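Local coordinates for protein NAD(P)-dependent oxidoreductase (Pseudomonas putida, PDB 7A3W) that catalyses the NADPH-dependent reduction of imines, and probably conjugate reduction and reductive amination as well, at residues A18-L23 and C128-I133; D86-S92 and Q116-L120; W191-A195 and F208-S212; Y272-A276 and S288-M293. All coordinates share one frame; numbering follows the deposited sequence. Where two conformers were deposited one is given.

Contact 1 of 4, residues A18-L23 and C128-I133; sequences AMGSVL and CYPKDI. With NDP (NADPH dihydro-nicotinamide-adenine-dinucleotide phosphate), chain F.
Met19 and Cys128 meet at the nicotinamide ring of NADPH. Met19 CE lies over one face of that ring, 3.5 Å from NDP C4N, and is 3.4 Å from Cys128 O, which approaches the C4N corner of the ring, lifted toward the side the methyl occupies. The carboxamide oxygen O7N touches Pro130 CD at 3.2 Å and meets the Tyr129 ring at a slant; beyond that ring, Tyr129 OH is hydrogen-bonded to His245 of the second subunit. Met19 gets to the nicotinamide because its chain leaves anti to the backbone N (chi1 -180°) and then bends twice, which lays SD against Ile133 CG1 at 3.7 Å. One turn on, Val22 sets its two methyls on the loop, CG2 on Pro130 CB and CG1 near Ile133 CB, and Leu23 CD2 reaches Ile133 CD1. At the start of this helix, where Gly20 fits the GxGxxG pattern of a Rossmann fold, Ala18 N and Met19 N each donate a nearly straight 2.8 Å bond, to NDP O1A and O2N. Those N-H groups, and probably the helix dipole, would steady the diphosphate charge, while the Met19 methyl, Pro130 and the Cys128 carbonyl probably help position the nicotinamide and its hydride-bearing C4N.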
loop_
_atom_site.group_PDB
_atom_site.type_symbol
_atom_site.label_atom_id
_atom_site.label_comp_id
_atom_site.label_asym_id
_atom_site.label_seq_id
_atom_site.Cartn_x
_atom_site.Cartn_y
_atom_site.Cartn_z
ATOM N N ALA B 18 -14.624 -4.580 -19.978
ATOM C CA ALA B 18 -13.240 -4.060 -20.005
ATOM C C ALA B 18 -12.249 -5.216 -19.866
ATOM O O ALA B 18 -11.248 -5.256 -20.656
ATOM C CB ALA B 18 -13.053 -3.028 -18.922
ATOM N N MET B 19 -12.506 -6.156 -18.953
ATOM C CA MET B 19 -11.555 -7.287 -18.694
ATOM C C MET B 19 -11.812 -8.446 -19.665
ATOM O O MET B 19 -10.823 -8.904 -20.339
ATOM C CB MET B 19 -11.674 -7.716 -17.222
ATOM C CG MET B 19 -10.773 -8.839 -16.816
ATOM S SD MET B 19 -8.994 -8.530 -17.087
ATOM C CE MET B 19 -8.559 -7.465 -15.711
ATOM N N GLY B 20 -13.056 -8.909 -19.788
ATOM C CA GLY B 20 -13.425 -10.077 -20.623
ATOM C C GLY B 20 -12.976 -9.918 -22.067
ATOM O O GLY B 20 -12.455 -10.896 -22.671
ATOM N N SER B 21 -13.110 -8.720 -22.627
ATOM C CA SER B 21 -12.739 -8.480 -24.054
ATOM C C SER B 21 -11.244 -8.769 -24.228
ATOM O O SER B 21 -10.852 -9.361 -25.246
ATOM C CB SER B 21 -13.089 -7.127 -24.518
ATOM O OG SER B 21 -12.542 -6.143 -23.671
ATOM N N VAL B 22 -10.440 -8.348 -23.257
ATOM C CA VAL B 22 -8.962 -8.506 -23.320
ATOM C C VAL B 22 -8.577 -9.974 -23.083
ATOM O O VAL B 22 -7.578 -10.467 -23.698
ATOM C CB VAL B 22 -8.319 -7.526 -22.328
ATOM C CG1 VAL B 22 -6.839 -7.807 -22.145
ATOM C CG2 VAL B 22 -8.591 -6.085 -22.731
ATOM N N LEU B 23 -9.279 -10.682 -22.206
ATOM C CA LEU B 23 -9.046 -12.149 -22.066
ATOM C C LEU B 23 -9.218 -12.822 -23.436
ATOM O O LEU B 23 -8.282 -13.567 -23.880
ATOM C CB LEU B 23 -9.982 -12.763 -21.023
ATOM C CG LEU B 23 -9.977 -12.146 -19.626
ATOM C CD1 LEU B 23 -10.890 -12.953 -18.729
ATOM C CD2 LEU B 23 -8.584 -12.089 -19.016
ATOM N N CYS B 128 -4.948 -7.800 -11.468
ATOM C CA CYS B 128 -4.373 -6.801 -12.407
ATOM C C CYS B 128 -5.480 -6.052 -13.138
ATOM O O CYS B 128 -6.655 -6.449 -13.061
ATOM C CB CYS B 128 -3.431 -7.441 -13.433
ATOM S SG CYS B 128 -4.262 -8.455 -14.689
ATOM N N TYR B 129 -5.086 -4.993 -13.839
ATOM C CA TYR B 129 -5.946 -4.293 -14.820
ATOM C C TYR B 129 -5.745 -4.949 -16.179
ATOM O O TYR B 129 -4.749 -5.676 -16.389
ATOM C CB TYR B 129 -5.626 -2.796 -14.829
ATOM C CG TYR B 129 -6.063 -2.079 -13.578
ATOM C CD1 TYR B 129 -7.394 -1.745 -13.410
ATOM C CD2 TYR B 129 -5.178 -1.743 -12.564
ATOM C CE1 TYR B 129 -7.832 -1.060 -12.293
ATOM C CE2 TYR B 129 -5.624 -1.130 -11.394
ATOM C CZ TYR B 129 -6.941 -0.744 -11.288
ATOM O OH TYR B 129 -7.416 -0.111 -10.181
ATOM N N PRO B 130 -6.689 -4.741 -17.123
ATOM C CA PRO B 130 -6.646 -5.461 -18.401
ATOM C C PRO B 130 -5.304 -5.325 -19.135
ATOM O O PRO B 130 -4.867 -6.286 -19.770
ATOM C CB PRO B 130 -7.814 -4.851 -19.169
ATOM C CG PRO B 130 -8.803 -4.495 -18.074
ATOM C CD PRO B 130 -7.925 -3.940 -16.966
ATOM N N LYS B 131 -4.681 -4.143 -19.048
ATOM C CA LYS B 131 -3.413 -3.809 -19.755
ATOM C C LYS B 131 -2.317 -4.810 -19.383
ATOM O O LYS B 131 -1.362 -4.968 -20.185
ATOM C CB LYS B 131 -3.009 -2.368 -19.436
ATOM C CG LYS B 131 -2.672 -2.097 -17.973
ATOM C CD LYS B 131 -2.458 -0.652 -17.636
ATOM C CE LYS B 131 -2.011 -0.449 -16.201
ATOM N NZ LYS B 131 -0.655 -0.997 -15.962
ATOM N N ASP B 132 -2.407 -5.466 -18.224
ATOM C CA ASP B 132 -1.342 -6.371 -17.715
ATOM C C ASP B 132 -1.680 -7.849 -17.994
ATOM O O ASP B 132 -0.782 -8.729 -17.814
ATOM C CB ASP B 132 -1.048 -6.032 -16.259
ATOM C CG ASP B 132 -0.402 -4.659 -16.127
ATOM O OD1 ASP B 132 0.563 -4.387 -16.863
ATOM O OD2 ASP B 132 -0.907 -3.864 -15.331
ATOM N N ILE B 133 -2.865 -8.151 -18.525
ATOM C CA ILE B 133 -3.191 -9.530 -18.981
ATOM C C ILE B 133 -2.150 -9.958 -20.015
ATOM O O ILE B 133 -1.799 -9.135 -20.832
ATOM C CB ILE B 133 -4.617 -9.589 -19.528
ATOM C CG1 ILE B 133 -5.623 -9.385 -18.384
ATOM C CG2 ILE B 133 -4.870 -10.877 -20.278
ATOM C CD1 ILE B 133 -5.645 -10.470 -17.345
HETATM P PA NDP F . -17.496 -4.232 -17.181
HETATM O O1A NDP F . -16.605 -3.659 -18.246
HETATM O O2A NDP F . -18.559 -3.404 -16.498
HETATM O O5B NDP F . -18.201 -5.514 -17.831
HETATM C C5B NDP F . -19.294 -6.161 -17.154
HETATM C C4B NDP F . -19.666 -7.363 -17.982
HETATM O O4B NDP F . -20.755 -8.082 -17.333
HETATM C C3B NDP F . -20.149 -7.061 -19.406
HETATM O O3B NDP F . -19.799 -8.155 -20.222
HETATM C C2B NDP F . -21.649 -6.959 -19.181
HETATM O O2B NDP F . -22.495 -7.175 -20.317
HETATM C C1B NDP F . -21.819 -8.154 -18.254
HETATM N N9A NDP F . -23.080 -8.147 -17.541
HETATM C C8A NDP F . -23.558 -7.241 -16.633
HETATM N N7A NDP F . -24.754 -7.545 -16.190
HETATM C C5A NDP F . -25.056 -8.748 -16.814
HETATM C C6A NDP F . -26.178 -9.594 -16.766
HETATM N N6A NDP F . -27.251 -9.375 -15.997
HETATM N N1A NDP F . -26.147 -10.708 -17.528
HETATM C C2A NDP F . -25.077 -10.943 -18.300
HETATM N N3A NDP F . -23.977 -10.217 -18.445
HETATM C C4A NDP F . -24.033 -9.121 -17.663
HETATM O O3 NDP F . -16.680 -4.965 -16.024
HETATM P PN NDP F . -15.161 -5.503 -16.098
HETATM O O1N NDP F . -14.319 -4.343 -15.721
HETATM O O2N NDP F . -14.902 -6.158 -17.422
HETATM O O5D NDP F . -15.156 -6.517 -14.877
HETATM C C5D NDP F . -15.653 -7.870 -14.965
HETATM C C4D NDP F . -15.292 -8.591 -13.692
HETATM O O4D NDP F . -13.846 -8.693 -13.571
HETATM C C3D NDP F . -15.788 -7.939 -12.388
HETATM O O3D NDP F . -16.344 -8.937 -11.543
HETATM C C2D NDP F . -14.538 -7.269 -11.851
HETATM O O2D NDP F . -14.609 -7.089 -10.442
HETATM C C1D NDP F . -13.429 -8.210 -12.326
HETATM N N1N NDP F . -12.107 -7.541 -12.524
HETATM C C2N NDP F . -11.933 -6.469 -13.372
HETATM C C3N NDP F . -10.749 -5.760 -13.411
HETATM C C7N NDP F . -10.527 -4.592 -14.311
HETATM O O7N NDP F . -9.483 -3.955 -14.171
HETATM N N7N NDP F . -11.396 -4.272 -15.257
HETATM C C4N NDP F . -9.612 -6.216 -12.582
HETATM C C5N NDP F . -9.887 -7.362 -11.753
HETATM C C6N NDP F . -11.022 -8.027 -11.829
HETATM P P2B NDP F . -22.788 -5.883 -21.245
HETATM O O1X NDP F . -23.215 -4.792 -20.266
HETATM O O2X NDP F . -21.566 -5.597 -22.089
HETATM O O3X NDP F . -23.944 -6.437 -22.051
#

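Contact 2 of 4, residues D86-S92 and Q116-L120; sequences DPLLNMS and QHNGL
His117 reaches into the loop 86-92 with its ring sandwiched between Met91 CE, 3.9 Å from the ring centroid, and Pro87 O on the opposite face. Its CG stands anti to its own carbonyl carbon (chi1 -78°), which carries NE2 to a weak bond with Asp86 O, 3.3 Å long and in the ring plane. The other nitrogen, ND1, is bonded to Arg113 O, so both nitrogens meet carbonyls, which would suit a protonated ring. Met91 CG rests on His117 CB at 3.5 Å, and the extended chain beyond it carries CE over the ring face. These are the two loops that lead into neighbouring parallel strands, 95-98 and 120-126, of the Rossmann sheet. Helix 104-116 ends in a Schellman motif with Asn118 at positive phi, and His117 O, just before it, accepts a 2.7 Å bond from Met91 N, tilted only 16° from the carbonyl plane. Asn90 OD1 accepts from Ser92 N, 3.0 Å away and above the amide plane, as an Asx turn. Gly119 CA brings a C-H against Met91 O.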
loop_
_atom_site.group_PDB
_atom_site.type_symbol
_atom_site.label_atom_id
_atom_site.label_comp_id
_atom_site.label_asym_id
_atom_site.label_seq_id
_atom_site.Cartn_x
_atom_site.Cartn_y
_atom_site.Cartn_z
ATOM N N ASP B 86 -30.876 -25.172 -20.348
ATOM C CA ASP B 86 -31.478 -26.519 -20.150
ATOM C C ASP B 86 -30.823 -27.185 -18.937
ATOM O O ASP B 86 -29.601 -27.386 -18.941
ATOM C CB ASP B 86 -31.273 -27.332 -21.422
ATOM C CG ASP B 86 -31.817 -28.745 -21.416
ATOM O OD1 ASP B 86 -32.270 -29.225 -20.338
ATOM O OD2 ASP B 86 -31.710 -29.362 -22.485
ATOM N N PRO B 87 -31.596 -27.636 -17.915
ATOM C CA PRO B 87 -31.010 -28.256 -16.727
ATOM C C PRO B 87 -30.186 -29.508 -17.066
ATOM O O PRO B 87 -29.323 -29.856 -16.291
ATOM C CB PRO B 87 -32.209 -28.630 -15.848
ATOM C CG PRO B 87 -33.300 -27.715 -16.339
ATOM C CD PRO B 87 -33.066 -27.602 -17.832
ATOM N N LEU B 88 -30.472 -30.138 -18.207
ATOM C CA LEU B 88 -29.802 -31.378 -18.649
ATOM C C LEU B 88 -28.646 -31.047 -19.588
ATOM O O LEU B 88 -28.134 -31.988 -20.192
ATOM C CB LEU B 88 -30.837 -32.274 -19.342
ATOM C CG LEU B 88 -32.033 -32.715 -18.489
ATOM C CD1 LEU B 88 -32.930 -33.652 -19.284
ATOM C CD2 LEU B 88 -31.611 -33.367 -17.165
ATOM N N LEU B 89 -28.280 -29.782 -19.788
ATOM C CA LEU B 89 -27.137 -29.473 -20.681
ATOM C C LEU B 89 -25.943 -30.259 -20.145
ATOM O O LEU B 89 -25.683 -30.217 -18.936
ATOM C CB LEU B 89 -26.875 -27.968 -20.715
ATOM C CG LEU B 89 -25.941 -27.503 -21.831
ATOM C CD1 LEU B 89 -26.140 -26.029 -22.131
ATOM C CD2 LEU B 89 -24.496 -27.775 -21.480
ATOM N N ASN B 90 -25.264 -31.015 -20.993
ATOM C CA ASN B 90 -24.189 -31.919 -20.526
ATOM C C ASN B 90 -22.862 -31.176 -20.533
ATOM O O ASN B 90 -22.398 -30.839 -21.630
ATOM C CB ASN B 90 -24.070 -33.180 -21.372
ATOM C CG ASN B 90 -23.151 -34.202 -20.740
ATOM O OD1 ASN B 90 -22.579 -33.969 -19.679
ATOM N ND2 ASN B 90 -22.976 -35.327 -21.408
ATOM N N MET B 91 -22.266 -30.939 -19.355
ATOM C CA MET B 91 -20.971 -30.208 -19.272
ATOM C C MET B 91 -19.825 -31.187 -19.003
ATOM O O MET B 91 -18.714 -30.729 -18.657
ATOM C CB MET B 91 -21.019 -29.140 -18.182
ATOM C CG MET B 91 -22.068 -28.079 -18.455
ATOM S SD MET B 91 -21.842 -26.681 -17.364
ATOM C CE MET B 91 -23.370 -25.789 -17.633
ATOM N N SER B 92 -20.085 -32.496 -19.119
ATOM C CA SER B 92 -19.037 -33.541 -19.005
ATOM C C SER B 92 -17.798 -33.111 -19.801
ATOM O O SER B 92 -17.948 -32.720 -20.973
ATOM C CB SER B 92 -19.545 -34.893 -19.461
ATOM O OG SER B 92 -18.465 -35.778 -19.714
ATOM N N GLN B 116 -24.023 -30.430 -10.987
ATOM C CA GLN B 116 -25.299 -31.031 -11.474
ATOM C C GLN B 116 -25.269 -31.278 -12.991
ATOM O O GLN B 116 -25.979 -32.188 -13.448
ATOM C CB GLN B 116 -26.480 -30.145 -11.097
ATOM C CG GLN B 116 -26.727 -30.164 -9.600
ATOM C CD GLN B 116 -27.692 -29.111 -9.116
ATOM O OE1 GLN B 116 -27.991 -28.123 -9.784
ATOM N NE2 GLN B 116 -28.187 -29.331 -7.910
ATOM N N HIS B 117 -24.522 -30.468 -13.750
ATOM C CA HIS B 117 -24.347 -30.579 -15.218
ATOM C C HIS B 117 -23.160 -31.486 -15.572
ATOM O O HIS B 117 -22.876 -31.622 -16.780
ATOM C CB HIS B 117 -24.130 -29.180 -15.815
ATOM C CG HIS B 117 -25.370 -28.376 -15.973
ATOM N ND1 HIS B 117 -25.883 -27.572 -14.978
ATOM C CD2 HIS B 117 -26.181 -28.219 -17.037
ATOM C CE1 HIS B 117 -26.983 -26.974 -15.415
ATOM N NE2 HIS B 117 -27.165 -27.325 -16.679
ATOM N N ASN B 118 -22.482 -32.048 -14.560
ATOM C CA ASN B 118 -21.285 -32.926 -14.701
ATOM C C ASN B 118 -20.095 -32.115 -15.220
ATOM O O ASN B 118 -19.126 -32.716 -15.764
ATOM C CB ASN B 118 -21.576 -34.154 -15.569
ATOM C CG ASN B 118 -22.640 -35.043 -14.963
ATOM O OD1 ASN B 118 -23.718 -35.190 -15.522
ATOM N ND2 ASN B 118 -22.359 -35.606 -13.804
ATOM N N GLY B 119 -20.123 -30.803 -14.996
ATOM C CA GLY B 119 -18.991 -29.916 -15.312
ATOM C C GLY B 119 -17.996 -29.913 -14.173
ATOM O O GLY B 119 -18.302 -30.452 -13.094
ATOM N N LEU B 120 -16.826 -29.363 -14.433
ATOM C CA LEU B 120 -15.715 -29.193 -13.468
ATOM C C LEU B 120 -15.601 -27.697 -13.200
ATOM O O LEU B 120 -15.720 -26.928 -14.173
ATOM C CB LEU B 120 -14.412 -29.690 -14.092
ATOM C CG LEU B 120 -14.075 -31.180 -14.047
ATOM C CD1 LEU B 120 -15.249 -32.063 -13.714
ATOM C CD2 LEU B 120 -13.437 -31.591 -15.361
#

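Contact 3 of 4, residues W191-A195 and F208-S212; sequences WLEGA and FKALS
Ser212 OG is held from two sides: it donates to Phe208 O, 2.8 Å away and one turn back on its own helix, and accepts from Trp191 NE1 at 2.9 Å. The indole bond is fairly straight, 160° at the hydrogen, and OG lies in the plane of the ring, so the N-H is spent squarely on the hydroxyl. Trp191 can reach it because its CG is anti to the backbone N (chi1 -179°), sending the indole out to the second helix. Phe208 fills the gap between the helices. Ala195 CA sits over its face, 3.9 Å from the ring centroid, and Gly194 C lies 3.6 Å from Phe208 CZ, so the ring meets main chain at Gly194, where there is no side chain between. The Trp191 and Phe208 rings lie obliquely, with Trp191 NE1 3.4 Å from Phe208 CE2. Segments 191-195 and 208-212, on helices 173-200 and 205-232 of the C-terminal domain, run at 130° to each other, and the second subunit closes round them, its Phe183 meeting Trp191 edge-to-face and its Leu180 packing on Phe208.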
loop_
_atom_site.group_PDB
_atom_site.type_symbol
_atom_site.label_atom_id
_atom_site.label_comp_id
_atom_site.label_asym_id
_atom_site.label_seq_id
_atom_site.Cartn_x
_atom_site.Cartn_y
_atom_site.Cartn_z
ATOM N N TRP B 191 -2.684 6.380 -0.817
ATOM C CA TRP B 191 -1.747 7.049 -1.751
ATOM C C TRP B 191 -2.366 8.358 -2.266
ATOM O O TRP B 191 -1.678 9.406 -2.258
ATOM C CB TRP B 191 -1.350 6.131 -2.903
ATOM C CG TRP B 191 -0.391 6.839 -3.801
ATOM C CD1 TRP B 191 0.952 6.955 -3.621
ATOM C CD2 TRP B 191 -0.709 7.606 -4.979
ATOM N NE1 TRP B 191 1.502 7.703 -4.623
ATOM C CE2 TRP B 191 0.505 8.134 -5.460
ATOM C CE3 TRP B 191 -1.883 7.872 -5.689
ATOM C CZ2 TRP B 191 0.572 8.922 -6.610
ATOM C CZ3 TRP B 191 -1.824 8.678 -6.800
ATOM C CH2 TRP B 191 -0.610 9.178 -7.271
ATOM N N LEU B 192 -3.626 8.312 -2.695
ATOM C CA LEU B 192 -4.360 9.504 -3.185
ATOM C C LEU B 192 -4.400 10.549 -2.074
ATOM O O LEU B 192 -4.170 11.729 -2.370
ATOM C CB LEU B 192 -5.790 9.124 -3.587
ATOM C CG LEU B 192 -5.899 8.251 -4.825
ATOM C CD1 LEU B 192 -7.299 7.651 -4.929
ATOM C CD2 LEU B 192 -5.540 9.069 -6.051
ATOM N N GLU B 193 -4.722 10.128 -0.859
ATOM C CA GLU B 193 -4.805 11.034 0.317
ATOM C C GLU B 193 -3.463 11.774 0.513
ATOM O O GLU B 193 -3.470 12.996 0.698
ATOM C CB GLU B 193 -5.215 10.186 1.504
ATOM C CG GLU B 193 -5.534 10.984 2.726
ATOM C CD GLU B 193 -6.355 10.202 3.744
ATOM O OE1 GLU B 193 -7.417 9.627 3.349
ATOM O OE2 GLU B 193 -5.966 10.181 4.915
ATOM N N GLY B 194 -2.335 11.064 0.405
ATOM C CA GLY B 194 -0.987 11.658 0.443
ATOM C C GLY B 194 -0.695 12.550 -0.759
ATOM O O GLY B 194 -0.125 13.646 -0.575
ATOM N N ALA B 195 -1.050 12.107 -1.963
ATOM C CA ALA B 195 -0.779 12.855 -3.206
ATOM C C ALA B 195 -1.523 14.188 -3.125
ATOM O O ALA B 195 -0.947 15.220 -3.523
ATOM C CB ALA B 195 -1.194 12.054 -4.409
ATOM N N PHE B 208 5.488 13.636 -6.414
ATOM C CA PHE B 208 5.031 12.678 -5.370
ATOM C C PHE B 208 5.164 11.235 -5.873
ATOM O O PHE B 208 5.582 10.370 -5.103
ATOM C CB PHE B 208 3.607 13.007 -4.938
ATOM C CG PHE B 208 3.185 12.230 -3.725
ATOM C CD1 PHE B 208 3.702 12.546 -2.474
ATOM C CD2 PHE B 208 2.292 11.175 -3.841
ATOM C CE1 PHE B 208 3.293 11.840 -1.358
ATOM C CE2 PHE B 208 1.897 10.477 -2.717
ATOM C CZ PHE B 208 2.399 10.805 -1.495
ATOM N N LYS B 209 4.852 10.976 -7.147
ATOM C CA LYS B 209 5.110 9.658 -7.800
ATOM C C LYS B 209 6.598 9.286 -7.661
ATOM O O LYS B 209 6.905 8.106 -7.386
ATOM C CB LYS B 209 4.711 9.710 -9.279
ATOM C CG LYS B 209 5.279 8.597 -10.164
ATOM C CD LYS B 209 5.127 8.906 -11.644
ATOM C CE LYS B 209 5.978 8.020 -12.527
ATOM N NZ LYS B 209 6.056 8.538 -13.910
ATOM N N ALA B 210 7.514 10.235 -7.882
ATOM C CA ALA B 210 8.968 9.947 -7.852
ATOM C C ALA B 210 9.414 9.577 -6.427
ATOM O O ALA B 210 10.344 8.792 -6.295
ATOM C CB ALA B 210 9.749 11.119 -8.380
ATOM N N LEU B 211 8.751 10.092 -5.394
ATOM C CA LEU B 211 9.097 9.806 -3.973
ATOM C C LEU B 211 8.363 8.544 -3.467
ATOM O O LEU B 211 8.793 7.958 -2.444
ATOM C CB LEU B 211 8.693 11.010 -3.118
ATOM C CG LEU B 211 9.508 12.272 -3.368
ATOM C CD1 LEU B 211 8.844 13.479 -2.723
ATOM C CD2 LEU B 211 10.941 12.098 -2.884
ATOM N N SER B 212 7.286 8.136 -4.124
ATOM C CA SER B 212 6.391 7.074 -3.599
ATOM C C SER B 212 7.159 5.777 -3.357
ATOM O O SER B 212 6.899 5.103 -2.375
ATOM C CB SER B 212 5.192 6.899 -4.467
ATOM O OG SER B 212 4.352 8.033 -4.328
#

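Contact 4 of 4, residues Y272-A276 and S288-M293; sequences YCRMA and SLFKAM
The short helical segments 272-276 and 289-293 pass nearly at a right angle (84°), axes 8.5 Å apart, and come closest in backbone where Ala276 and Ala292 face each other with CA atoms 5.0 Å apart. This is the all-helical C-terminal domain, where the last helix of the chain lies across helix 264-278. Small side chains permit the approach: Ala292 CB sits 3.6 Å from Ala276 CA, and the two methyls touch directly. Leu289 spreads its branches, CD1 against Ala276 CB at 3.5 Å and CD2 between Tyr272 CB and Cys273. Farther along, Met275 SD leans on Met293 CG, the two chains running roughly perpendicular. Met293 also makes a Met-aromatic contact with Tyr272. Its CG is anti to its carbonyl carbon and the chain stays extended at chi2, which brings SD over the ring, 4.1 Å from the Tyr272 centroid; the bend at chi3 (73°) then lays CE on it. The phenol hydroxyl of Tyr272 is anchored across the dimer, hydrogen-bonded to Glu193 OE1 and Ala264 N of the second subunit, which probably helps fix the ring that Met293 covers. Leu192 of the second subunit packs on Leu289 and Met293. The methyl CE stands 3.3 Å above the ring plane, displaced toward the rim so that it comes within 3.4 Å of Tyr272 CE2.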
loop_
_atom_site.group_PDB
_atom_site.type_symbol
_atom_site.label_atom_id
_atom_site.label_comp_id
_atom_site.label_asym_id
_atom_site.label_seq_id
_atom_site.Cartn_x
_atom_site.Cartn_y
_atom_site.Cartn_z
ATOM N N TYR B 272 -7.561 2.222 14.398
ATOM C CA TYR B 272 -6.964 0.905 14.694
ATOM C C TYR B 272 -5.879 1.077 15.764
ATOM O O TYR B 272 -5.780 0.242 16.687
ATOM C CB TYR B 272 -6.437 0.258 13.420
ATOM C CG TYR B 272 -7.501 -0.071 12.404
ATOM C CD1 TYR B 272 -8.837 -0.145 12.756
ATOM C CD2 TYR B 272 -7.160 -0.381 11.094
ATOM C CE1 TYR B 272 -9.811 -0.484 11.836
ATOM C CE2 TYR B 272 -8.125 -0.737 10.161
ATOM C CZ TYR B 272 -9.461 -0.780 10.536
ATOM O OH TYR B 272 -10.455 -1.116 9.659
ATOM N N CYS B 273 -5.078 2.134 15.651
ATOM C CA CYS B 273 -4.101 2.517 16.690
ATOM C C CYS B 273 -4.808 2.667 18.036
ATOM O O CYS B 273 -4.297 2.138 19.017
ATOM C CB CYS B 273 -3.388 3.804 16.339
ATOM S SG CYS B 273 -2.178 3.565 15.009
ATOM N N ARG B 274 -5.935 3.374 18.065
ATOM C CA ARG B 274 -6.651 3.665 19.335
ATOM C C ARG B 274 -7.242 2.367 19.891
ATOM O O ARG B 274 -7.162 2.163 21.103
ATOM C CB ARG B 274 -7.653 4.799 19.127
ATOM C CG ARG B 274 -6.968 6.145 18.941
ATOM C CD ARG B 274 -7.941 7.295 18.975
ATOM N NE ARG B 274 -7.486 8.392 18.133
ATOM C CZ ARG B 274 -6.453 9.170 18.407
ATOM N NH1 ARG B 274 -5.742 8.977 19.507
ATOM N NH2 ARG B 274 -6.145 10.156 17.587
ATOM N N MET B 275 -7.739 1.480 19.040
ATOM C CA MET B 275 -8.134 0.099 19.440
ATOM C C MET B 275 -6.996 -0.544 20.227
ATOM O O MET B 275 -7.254 -1.090 21.296
ATOM C CB MET B 275 -8.400 -0.803 18.238
ATOM C CG MET B 275 -9.821 -0.842 17.773
ATOM S SD MET B 275 -9.908 -1.799 16.232
ATOM C CE MET B 275 -11.231 -0.855 15.487
ATOM N N ALA B 276 -5.774 -0.507 19.690
ATOM C CA ALA B 276 -4.593 -1.131 20.309
ATOM C C ALA B 276 -4.276 -0.446 21.643
ATOM O O ALA B 276 -4.037 -1.164 22.639
ATOM C CB ALA B 276 -3.431 -1.118 19.346
ATOM N N SER B 288 0.997 -5.164 16.620
ATOM C CA SER B 288 -0.011 -5.524 17.653
ATOM C C SER B 288 -1.417 -5.086 17.212
ATOM O O SER B 288 -2.385 -5.567 17.804
ATOM C CB SER B 288 0.365 -4.938 18.986
ATOM O OG SER B 288 0.259 -3.525 18.976
ATOM N N LEU B 289 -1.535 -4.166 16.248
ATOM C CA LEU B 289 -2.868 -3.731 15.751
ATOM C C LEU B 289 -3.638 -4.953 15.218
ATOM O O LEU B 289 -4.849 -4.981 15.382
ATOM C CB LEU B 289 -2.718 -2.693 14.643
ATOM C CG LEU B 289 -2.827 -1.235 15.068
ATOM C CD1 LEU B 289 -1.850 -0.895 16.182
ATOM C CD2 LEU B 289 -2.597 -0.351 13.861
ATOM N N PHE B 290 -2.952 -5.939 14.634
ATOM C CA PHE B 290 -3.608 -7.165 14.123
ATOM C C PHE B 290 -4.427 -7.812 15.246
ATOM O O PHE B 290 -5.590 -8.149 15.008
ATOM C CB PHE B 290 -2.596 -8.153 13.563
ATOM C CG PHE B 290 -3.193 -9.420 13.022
ATOM C CD1 PHE B 290 -3.471 -10.491 13.857
ATOM C CD2 PHE B 290 -3.439 -9.572 11.666
ATOM C CE1 PHE B 290 -3.984 -11.674 13.353
ATOM C CE2 PHE B 290 -3.944 -10.758 11.157
ATOM C CZ PHE B 290 -4.210 -11.813 11.997
ATOM N N LYS B 291 -3.825 -7.954 16.424
ATOM C CA LYS B 291 -4.454 -8.622 17.596
ATOM C C LYS B 291 -5.583 -7.734 18.108
ATOM O O LYS B 291 -6.636 -8.290 18.486
ATOM C CB LYS B 291 -3.368 -8.919 18.640
ATOM C CG LYS B 291 -3.827 -9.338 20.028
ATOM C CD LYS B 291 -2.641 -9.512 20.968
ATOM C CE LYS B 291 -3.050 -9.826 22.388
ATOM N NZ LYS B 291 -3.641 -11.180 22.461
ATOM N N ALA B 292 -5.420 -6.408 18.093
ATOM C CA ALA B 292 -6.445 -5.462 18.608
ATOM C C ALA B 292 -7.663 -5.475 17.679
ATOM O O ALA B 292 -8.812 -5.295 18.138
ATOM C CB ALA B 292 -5.870 -4.080 18.697
ATOM N N MET B 293 -7.408 -5.668 16.381
ATOM C CA MET B 293 -8.429 -5.653 15.307
ATOM C C MET B 293 -9.161 -7.004 15.204
ATOM O O MET B 293 -10.337 -6.993 14.800
ATOM C CB MET B 293 -7.743 -5.330 13.977
ATOM C CG MET B 293 -7.305 -3.872 13.869
ATOM S SD MET B 293 -6.161 -3.692 12.462
ATOM C CE MET B 293 -7.324 -3.849 11.111
#

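Contacts 1 and 2 belong to the Rossmann domain, contact 2 nested within the loop that contact 1 closes; their centres are 28 Å apart, and only contact 1 touches the cofactor. Contacts 3 and 4 lie in the helical C-terminal domain, 26 Å apart between centres. Contact 4 is 37 Å from contact 1, centre to centre, yet the side chain of Cys273 is about 12 Å from a bound NADPH, probably the one bound by the other subunit's Rossmann domain. The second subunit ties these regions together: its Gln239 adds a hydrogen bond to the NADPH at contact 1, and Tyr272 of contact 4 bonds to Glu193 within the partner's contact 3 segment. No other chain of the assembly touches contact 2.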